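Local coordinates for protein serine racemase (PDB 4ECL) that belongs to the alanine racemase family as the cytoplasmic domain of VanTG, in which a TIM-barrel part is joined to a second, beta-rich part, at residues 155-161 with 196-201; 126-130 with 178-182. One frame throughout, in Å; residues are numbered along the deposited sequence.

Interaction 1 of 2, residues 155-161 with 196-201; sequences AGIFTHL and IPKVHI
Strands 155-158 and 198-200, the two parallel strands of a TIM-barrel beta-alpha-beta unit linked through helix 169-191, pair here with segment axes approaching to 4.8 Å and running 28° apart. Residues 156-159 and 199-200 are extended (phi about -115 to -164°, psi 137 to 169°); Ile-201 leaves this run with psi -30°. Set Gly-156 beside Lys-198, Ile-157 beside Val-199 and Phe-158 beside His-200. Lys-198 N bonds weakly to Ala-155 O (3.3 Å). Ile-157 bonds to the residues on either side of Val-199: its N donates to Lys-198 O (2.9 Å), and its O accepts a weak bond from His-200 N (3.3 Å). Thr-159 N continues to His-200 O (3.3 Å). Ile-157 shares a face with Val-199; with chi1 and chi2 both t, its CG2 is 3.8 Å from Pro-197 CG and 4.2 Å from Val-199 CG2. On the other face, His-200 (chi1 p) brings its ring over Phe-158 CB, a CH-pi contact of 3.3 Å to the ring centroid; the two rings are nearly parallel (8°) but slid apart, centroids 4.6 Å from each other. Ile-201 (chi1 m) closes the end: its CG2 is 4.0 Å from Leu-161 CD2, while a water joins Ile-201 O (2.7 Å) to Leu-161 N (2.8 Å). Ile-157 and Val-199 thus give helix 169-191 an apolar bed, whereas His-200, hydrogen-bonded to Arg-219 and His-123, makes the inner side polar.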
# COMPACT_ATOMS: atom_id res chain seq x y z
N ALA A 155 -12.29 -0.26 31.85
CA ALA A 155 -11.58 0.95 32.26
C ALA A 155 -12.04 2.16 31.44
O ALA A 155 -11.64 3.29 31.70
CB ALA A 155 -10.06 0.75 32.13
N GLY A 156 -12.88 1.91 30.45
CA GLY A 156 -13.43 2.98 29.65
C GLY A 156 -14.63 2.58 28.83
O GLY A 156 -14.96 1.40 28.71
N ILE A 157 -15.29 3.57 28.28
CA ILE A 157 -16.45 3.35 27.45
C ILE A 157 -16.42 4.42 26.38
O ILE A 157 -16.13 5.58 26.67
CB ILE A 157 -17.76 3.38 28.28
CG1 ILE A 157 -18.98 3.45 27.38
CG2 ILE A 157 -17.76 4.54 29.24
CD1 ILE A 157 -20.26 3.09 28.10
N PHE A 158 -16.70 4.05 25.13
CA PHE A 158 -16.51 5.00 24.05
C PHE A 158 -17.41 4.77 22.86
O PHE A 158 -18.04 3.71 22.75
CB PHE A 158 -15.03 5.06 23.63
CG PHE A 158 -14.54 3.88 22.82
CD1 PHE A 158 -14.18 2.69 23.44
CD2 PHE A 158 -14.37 3.99 21.45
CE1 PHE A 158 -13.70 1.62 22.70
CE2 PHE A 158 -13.88 2.93 20.69
CZ PHE A 158 -13.54 1.75 21.31
N THR A 159 -17.46 5.77 21.98
CA THR A 159 -18.17 5.65 20.71
C THR A 159 -17.45 6.45 19.61
O THR A 159 -16.55 7.24 19.90
CB THR A 159 -19.65 6.08 20.84
OG1 THR A 159 -20.39 5.65 19.68
CG2 THR A 159 -19.77 7.59 21.03
N HIS A 160 -17.83 6.24 18.36
CA HIS A 160 -17.26 6.98 17.24
C HIS A 160 -18.35 7.81 16.57
O HIS A 160 -19.45 7.30 16.32
CB HIS A 160 -16.66 6.03 16.20
CG HIS A 160 -15.19 5.79 16.37
ND1 HIS A 160 -14.68 4.84 17.23
CD2 HIS A 160 -14.11 6.38 15.79
CE1 HIS A 160 -13.36 4.86 17.18
NE2 HIS A 160 -12.99 5.78 16.31
N LEU A 161 -18.04 9.07 16.27
CA LEU A 161 -18.97 9.93 15.55
C LEU A 161 -18.84 9.74 14.05
O LEU A 161 -17.73 9.65 13.51
CB LEU A 161 -18.74 11.39 15.92
CG LEU A 161 -18.83 11.69 17.41
CD1 LEU A 161 -18.37 13.13 17.71
CD2 LEU A 161 -20.27 11.44 17.91
N ILE A 196 -19.28 5.42 36.34
CA ILE A 196 -18.77 5.47 34.97
C ILE A 196 -17.24 5.52 34.91
O ILE A 196 -16.61 6.27 35.65
CB ILE A 196 -19.37 6.68 34.22
CG1 ILE A 196 -20.88 6.75 34.43
CG2 ILE A 196 -19.03 6.65 32.73
CD1 ILE A 196 -21.62 5.49 33.99
N PRO A 197 -16.63 4.70 34.04
CA PRO A 197 -15.18 4.78 33.80
C PRO A 197 -14.79 5.95 32.89
O PRO A 197 -15.61 6.85 32.68
CB PRO A 197 -14.87 3.45 33.12
CG PRO A 197 -16.13 3.11 32.39
CD PRO A 197 -17.25 3.58 33.30
N LYS A 198 -13.57 5.94 32.37
CA LYS A 198 -13.13 6.99 31.45
C LYS A 198 -13.96 7.00 30.17
O LYS A 198 -14.34 5.95 29.63
CB LYS A 198 -11.64 6.83 31.12
CG LYS A 198 -10.76 6.85 32.36
CD LYS A 198 -9.28 6.95 32.00
CE LYS A 198 -8.44 7.24 33.23
NZ LYS A 198 -7.06 7.67 32.84
N VAL A 199 -14.25 8.20 29.68
CA VAL A 199 -15.09 8.37 28.51
C VAL A 199 -14.32 8.98 27.33
O VAL A 199 -13.52 9.90 27.52
CB VAL A 199 -16.28 9.30 28.83
CG1 VAL A 199 -17.06 9.65 27.58
CG2 VAL A 199 -17.20 8.64 29.88
N HIS A 200 -14.56 8.46 26.13
CA HIS A 200 -14.09 9.16 24.94
C HIS A 200 -15.05 9.02 23.76
O HIS A 200 -15.62 7.97 23.53
CB HIS A 200 -12.64 8.82 24.58
CG HIS A 200 -12.32 7.35 24.55
ND1 HIS A 200 -12.09 6.66 23.38
CD2 HIS A 200 -12.15 6.45 25.55
CE1 HIS A 200 -11.81 5.40 23.66
NE2 HIS A 200 -11.85 5.24 24.97
N ILE A 201 -15.22 10.10 23.02
CA ILE A 201 -16.24 10.22 21.98
C ILE A 201 -15.58 10.81 20.74
O ILE A 201 -15.98 10.53 19.60
CB ILE A 201 -17.36 11.18 22.47
CG1 ILE A 201 -18.15 10.54 23.61
CG2 ILE A 201 -18.33 11.58 21.36
CD1 ILE A 201 -18.90 11.57 24.45
O HOH W 1 -15.44 9.81 17.02

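Interaction 2 of 2, residues 126-130 with 178-182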
# COMPACT_ATOMS: atom_id res chain seq x y z
N ILE A 126 -19.64 1.57 22.37
CA ILE A 126 -21.08 1.68 22.20
C ILE A 126 -21.37 2.12 20.78
O ILE A 126 -20.83 3.12 20.32
CB ILE A 126 -21.69 2.73 23.15
CG1 ILE A 126 -21.22 2.51 24.60
CG2 ILE A 126 -23.22 2.69 23.08
CD1 ILE A 126 -21.82 1.28 25.25
N ASP A 127 -22.23 1.40 20.08
CA ASP A 127 -22.62 1.84 18.75
C ASP A 127 -23.70 2.90 18.90
O ASP A 127 -24.78 2.61 19.42
CB ASP A 127 -23.13 0.66 17.91
CG ASP A 127 -23.84 1.10 16.63
OD1 ASP A 127 -23.59 2.24 16.16
OD2 ASP A 127 -24.65 0.31 16.08
N THR A 128 -23.41 4.12 18.45
CA THR A 128 -24.41 5.17 18.56
C THR A 128 -24.98 5.62 17.22
O THR A 128 -25.66 6.64 17.14
CB THR A 128 -23.87 6.40 19.33
OG1 THR A 128 -22.62 6.82 18.76
CG2 THR A 128 -23.65 6.04 20.78
N GLY A 129 -24.71 4.86 16.16
CA GLY A 129 -25.26 5.19 14.86
C GLY A 129 -24.39 4.78 13.69
O GLY A 129 -24.84 4.71 12.54
N MSE A 130 -23.12 4.50 13.98
CA MSE A 130 -22.18 4.07 12.94
C MSE A 130 -22.55 2.68 12.44
O MSE A 130 -22.35 2.35 11.27
CB MSE A 130 -20.76 4.08 13.51
CG MSE A 130 -19.75 3.29 12.72
SE MSE A 130 -18.05 4.23 12.70
CE MSE A 130 -18.73 5.90 11.97
N GLN A 178 -26.09 11.29 18.10
CA GLN A 178 -25.12 10.28 18.52
C GLN A 178 -24.64 10.57 19.93
O GLN A 178 -24.53 9.68 20.77
CB GLN A 178 -23.91 10.23 17.57
CG GLN A 178 -24.18 9.53 16.27
CD GLN A 178 -22.91 9.09 15.58
OE1 GLN A 178 -22.49 9.66 14.58
NE2 GLN A 178 -22.28 8.04 16.12
N ILE A 179 -24.34 11.84 20.17
CA ILE A 179 -23.88 12.28 21.48
C ILE A 179 -24.98 12.11 22.54
O ILE A 179 -24.73 11.61 23.64
CB ILE A 179 -23.41 13.73 21.40
CG1 ILE A 179 -22.21 13.82 20.42
CG2 ILE A 179 -23.07 14.28 22.78
CD1 ILE A 179 -21.91 15.22 19.96
N GLY A 180 -26.19 12.52 22.18
CA GLY A 180 -27.33 12.38 23.08
C GLY A 180 -27.57 10.93 23.46
O GLY A 180 -27.80 10.61 24.63
N SER A 181 -27.52 10.04 22.47
CA SER A 181 -27.74 8.62 22.71
C SER A 181 -26.68 8.09 23.66
O SER A 181 -26.96 7.26 24.51
CB SER A 181 -27.66 7.83 21.40
OG SER A 181 -28.51 8.39 20.43
N PHE A 182 -25.45 8.57 23.48
CA PHE A 182 -24.34 8.07 24.27
C PHE A 182 -24.52 8.38 25.76
O PHE A 182 -24.29 7.52 26.62
CB PHE A 182 -23.02 8.65 23.76
CG PHE A 182 -21.82 8.08 24.44
CD1 PHE A 182 -21.35 6.82 24.11
CD2 PHE A 182 -21.16 8.81 25.42
CE1 PHE A 182 -20.24 6.29 24.74
CE2 PHE A 182 -20.05 8.28 26.05
CZ PHE A 182 -19.59 7.03 25.72
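Gln-178, on helix 169-191, opens the contact by reaching across to the loop that follows strand 120-127. Its side chain (chi1 m, chi2 t) extends far enough for NE2 to donate to Thr-128 OG1 at 2.9 Å. The same amide is held elsewhere too, NE2 by His-160 O and OE1 by Cys-162 N, so one side chain ties two loops to the helix. Thr-128 has the largest area buried here, and its hydroxyl also hydrogen-bonds to Thr-159. Thr-128 sits within an Asx turn: Asp-127 OD1 accepts from Gly-129 N at 2.8 Å, and Gly-129 has a positive phi (149°) at which a CB would jam against the preceding carbonyl. Three residues on along the helix, Ser-181 sets its CB 4.4 Å from Thr-128 CG2; its hydroxyl bonds back to Lys-177 O. Phe-182, whose N bonds to Gln-178 O (3.1 Å), finishes the contact. Its CB is 4.0 Å from Thr-128 CG2, which meets the ring at its edge, and its CE1 is 3.9 Å from Ile-126 CG1. A helix packed on the outside of a parallel sheet, holding the loop after a strand, fits the alpha/beta layering of a TIM barrel.

Overall arrangement
Both contacts involve the beta-alpha-beta unit 152-158, 169-191, 198-200: interaction 1 pairs its two strands, and interaction 2 ties its helix to the end of strand 120-127, the neighbour of 152-158 in the sheet. Their centres are 11 Å apart, and Thr-159 and Phe-182 bridge them. Thr-159 OG1 lies 2.7 Å from both Ile-126 O and Thr-128 OG1, probable hydrogen bonds, while Phe-182 CD1 is 3.5 Å from Thr-159 CG2 and Phe-182 CE2 3.6 Å from Val-199 CG1. Interaction 2 and the 158-161 end of interaction 1 lie at the C-terminal ends of the strands, where TIM-barrel enzymes carry their active sites. Separately, a sulfate, probably from the crystallisation liquor, sits about 6 Å from the His-160 side chain.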